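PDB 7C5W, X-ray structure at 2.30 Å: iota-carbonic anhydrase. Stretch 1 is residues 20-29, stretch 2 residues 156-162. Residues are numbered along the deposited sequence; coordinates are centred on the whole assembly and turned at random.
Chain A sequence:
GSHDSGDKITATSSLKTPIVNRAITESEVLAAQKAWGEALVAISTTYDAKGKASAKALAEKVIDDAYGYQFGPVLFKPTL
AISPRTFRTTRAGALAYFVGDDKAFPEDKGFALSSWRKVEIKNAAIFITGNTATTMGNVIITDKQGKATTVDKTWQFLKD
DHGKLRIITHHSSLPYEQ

Stretch 1 (20-29) VNRAITESEV
Stretch 2 (156-162) QFLKDDH

Lys 159 organizes this contact. It ends the strand 156-159 with its CA 6.6 Å from the CA of Arg 22, in the loop (22-25) that joins strand 20-21 to the helix starting at Glu 26. Its CB points toward that loop, at phi/psi -85/110, and all four chi angles are t, so the extended chain reaches the loop backbone, Lys 159 CD lying 3.5 Å from Arg 22 O. Lys 159 NZ then meets two acceptors, donating to Ala 23 O at 3.0 Å and to Glu 28 OE2 in a very short salt bridge of 2.4 Å. A long aliphatic stem with a charged tip suits a buried path ending at oxygens.

Glu 28 (m, t, chi3 -28°) is held from both ends: Glu 28 N donates to Thr 25 OG1 (3.2 Å), the helix N-cap with chi1 p, while Glu 28 OE1 accepts from Thr 25 N (2.9 Å).

Arg 22 (-88/-6; chi1 m, chi2 -152°, chi3 121°, chi4 -122°) leaves its backbone sideways, yet its length carries the charge to a carboxylate: Arg 22 NH2 donates to Asp 161 OD1 at 2.4 Å, a salt bridge at the guanidinium edge. Asp 161 (-56/-17) has chi1 m, chi2 -19°.

Ile 24 (-95/139; m, t) and Phe 157 (-103/132; chi1 m), both pointing toward the other stretch, form the apolar pair, Ile 24 CD1 4.4 Å from Phe 157 CB; Ile 24 CG1, 3.8 Å from Lys 159 CB, also packs on the lysine stem. Together the stretches bury 462 Å².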

# COMPACT_ATOMS: atom_id res chain seq x y z
N VAL A 20 -0.25 -2.95 -15.03
CA VAL A 20 0.77 -3.23 -13.99
C VAL A 20 0.02 -3.69 -12.74
O VAL A 20 -0.94 -3.01 -12.36
CB VAL A 20 1.65 -2.00 -13.72
CG1 VAL A 20 2.85 -2.35 -12.84
CG2 VAL A 20 2.11 -1.35 -15.02
N ASN A 21 0.41 -4.83 -12.17
CA ASN A 21 -0.20 -5.38 -10.93
C ASN A 21 0.89 -5.59 -9.88
O ASN A 21 1.56 -6.62 -9.92
CB ASN A 21 -0.97 -6.67 -11.20
CG ASN A 21 -1.77 -7.07 -9.98
OD1 ASN A 21 -1.80 -6.34 -8.99
ND2 ASN A 21 -2.43 -8.21 -10.05
N ARG A 22 1.03 -4.64 -8.95
CA ARG A 22 1.97 -4.71 -7.81
C ARG A 22 1.33 -5.41 -6.61
O ARG A 22 2.03 -5.62 -5.60
CB ARG A 22 2.36 -3.29 -7.39
CG ARG A 22 2.97 -2.50 -8.53
CD ARG A 22 3.90 -1.46 -7.97
NE ARG A 22 5.24 -1.65 -8.49
CZ ARG A 22 6.31 -1.86 -7.76
NH1 ARG A 22 6.25 -1.90 -6.44
NH2 ARG A 22 7.47 -1.99 -8.36
N ALA A 23 0.04 -5.73 -6.69
CA ALA A 23 -0.71 -6.42 -5.62
C ALA A 23 -0.29 -7.89 -5.60
O ALA A 23 0.06 -8.42 -6.65
CB ALA A 23 -2.20 -6.27 -5.84
N ILE A 24 -0.35 -8.52 -4.43
CA ILE A 24 -0.15 -9.98 -4.24
C ILE A 24 -1.52 -10.66 -4.26
O ILE A 24 -2.47 -10.12 -3.65
CB ILE A 24 0.62 -10.24 -2.93
CG1 ILE A 24 2.02 -9.62 -2.96
CG2 ILE A 24 0.67 -11.73 -2.62
CD1 ILE A 24 2.73 -9.60 -1.63
N THR A 25 -1.62 -11.81 -4.93
CA THR A 25 -2.79 -12.72 -4.91
C THR A 25 -2.55 -13.83 -3.89
O THR A 25 -1.37 -14.09 -3.57
CB THR A 25 -3.03 -13.38 -6.28
OG1 THR A 25 -1.97 -14.33 -6.45
CG2 THR A 25 -3.06 -12.39 -7.42
N GLU A 26 -3.63 -14.48 -3.45
CA GLU A 26 -3.60 -15.64 -2.54
C GLU A 26 -2.64 -16.70 -3.09
O GLU A 26 -1.84 -17.23 -2.30
CB GLU A 26 -5.01 -16.19 -2.35
CG GLU A 26 -5.08 -17.34 -1.36
CD GLU A 26 -6.49 -17.72 -0.96
OE1 GLU A 26 -6.65 -18.36 0.11
OE2 GLU A 26 -7.44 -17.36 -1.72
N SER A 27 -2.72 -17.00 -4.39
CA SER A 27 -1.98 -18.12 -5.03
C SER A 27 -0.47 -17.81 -5.02
O SER A 27 0.31 -18.75 -4.79
CB SER A 27 -2.50 -18.40 -6.42
OG SER A 27 -2.05 -17.43 -7.35
N GLU A 28 -0.08 -16.56 -5.26
CA GLU A 28 1.32 -16.07 -5.12
C GLU A 28 1.84 -16.31 -3.70
O GLU A 28 3.01 -16.69 -3.55
CB GLU A 28 1.40 -14.58 -5.46
CG GLU A 28 1.41 -14.28 -6.94
CD GLU A 28 1.39 -12.80 -7.27
OE1 GLU A 28 0.84 -12.02 -6.46
OE2 GLU A 28 1.92 -12.41 -8.32
N VAL A 29 1.01 -16.08 -2.67
CA VAL A 29 1.41 -16.26 -1.25
C VAL A 29 1.65 -17.75 -0.99
O VAL A 29 2.70 -18.09 -0.40
CB VAL A 29 0.37 -15.69 -0.27
CG1 VAL A 29 0.71 -16.05 1.17
CG2 VAL A 29 0.21 -14.19 -0.42
N GLN A 156 6.00 -12.30 6.25
CA GLN A 156 5.48 -11.17 5.45
C GLN A 156 6.23 -11.13 4.12
O GLN A 156 7.45 -11.11 4.15
CB GLN A 156 5.62 -9.84 6.20
CG GLN A 156 4.88 -8.69 5.52
CD GLN A 156 5.05 -7.38 6.25
OE1 GLN A 156 4.51 -6.35 5.86
NE2 GLN A 156 5.82 -7.40 7.32
N PHE A 157 5.50 -11.18 3.01
CA PHE A 157 6.04 -11.12 1.64
C PHE A 157 5.82 -9.73 1.06
O PHE A 157 4.71 -9.19 1.19
CB PHE A 157 5.39 -12.20 0.77
CG PHE A 157 5.65 -13.60 1.27
CD1 PHE A 157 6.83 -14.25 0.95
CD2 PHE A 157 4.73 -14.24 2.09
CE1 PHE A 157 7.07 -15.53 1.42
CE2 PHE A 157 4.97 -15.52 2.55
CZ PHE A 157 6.14 -16.16 2.22
N LEU A 158 6.87 -9.16 0.48
CA LEU A 158 6.80 -7.93 -0.36
C LEU A 158 7.04 -8.32 -1.83
O LEU A 158 7.98 -9.08 -2.11
CB LEU A 158 7.85 -6.94 0.15
CG LEU A 158 7.98 -5.65 -0.65
CD1 LEU A 158 6.72 -4.82 -0.56
CD2 LEU A 158 9.16 -4.82 -0.15
N LYS A 159 6.18 -7.84 -2.72
CA LYS A 159 6.31 -8.03 -4.19
C LYS A 159 7.23 -6.92 -4.72
O LYS A 159 6.82 -5.73 -4.67
CB LYS A 159 4.93 -8.00 -4.84
CG LYS A 159 4.89 -8.28 -6.34
CD LYS A 159 3.48 -8.54 -6.80
CE LYS A 159 3.39 -9.34 -8.08
NZ LYS A 159 2.06 -9.99 -8.22
N ASP A 160 8.45 -7.28 -5.14
CA ASP A 160 9.49 -6.31 -5.57
C ASP A 160 9.12 -5.74 -6.95
O ASP A 160 8.12 -6.21 -7.54
CB ASP A 160 10.89 -6.93 -5.59
CG ASP A 160 11.05 -8.13 -6.51
OD1 ASP A 160 10.24 -8.26 -7.47
OD2 ASP A 160 11.97 -8.93 -6.25
N ASP A 161 9.90 -4.76 -7.41
CA ASP A 161 9.71 -4.03 -8.70
C ASP A 161 9.65 -5.03 -9.85
O ASP A 161 9.14 -4.65 -10.91
CB ASP A 161 10.80 -2.97 -8.90
CG ASP A 161 10.71 -1.73 -8.00
OD1 ASP A 161 9.63 -1.47 -7.44
OD2 ASP A 161 11.74 -1.00 -7.89
N HIS A 162 10.12 -6.28 -9.65
CA HIS A 162 10.17 -7.34 -10.69
C HIS A 162 9.06 -8.38 -10.47
O HIS A 162 9.09 -9.42 -11.16
CB HIS A 162 11.56 -8.00 -10.72
CG HIS A 162 12.67 -7.02 -10.95
ND1 HIS A 162 12.94 -6.51 -12.20
CD2 HIS A 162 13.55 -6.45 -10.10
CE1 HIS A 162 13.95 -5.65 -12.12
NE2 HIS A 162 14.34 -5.60 -10.84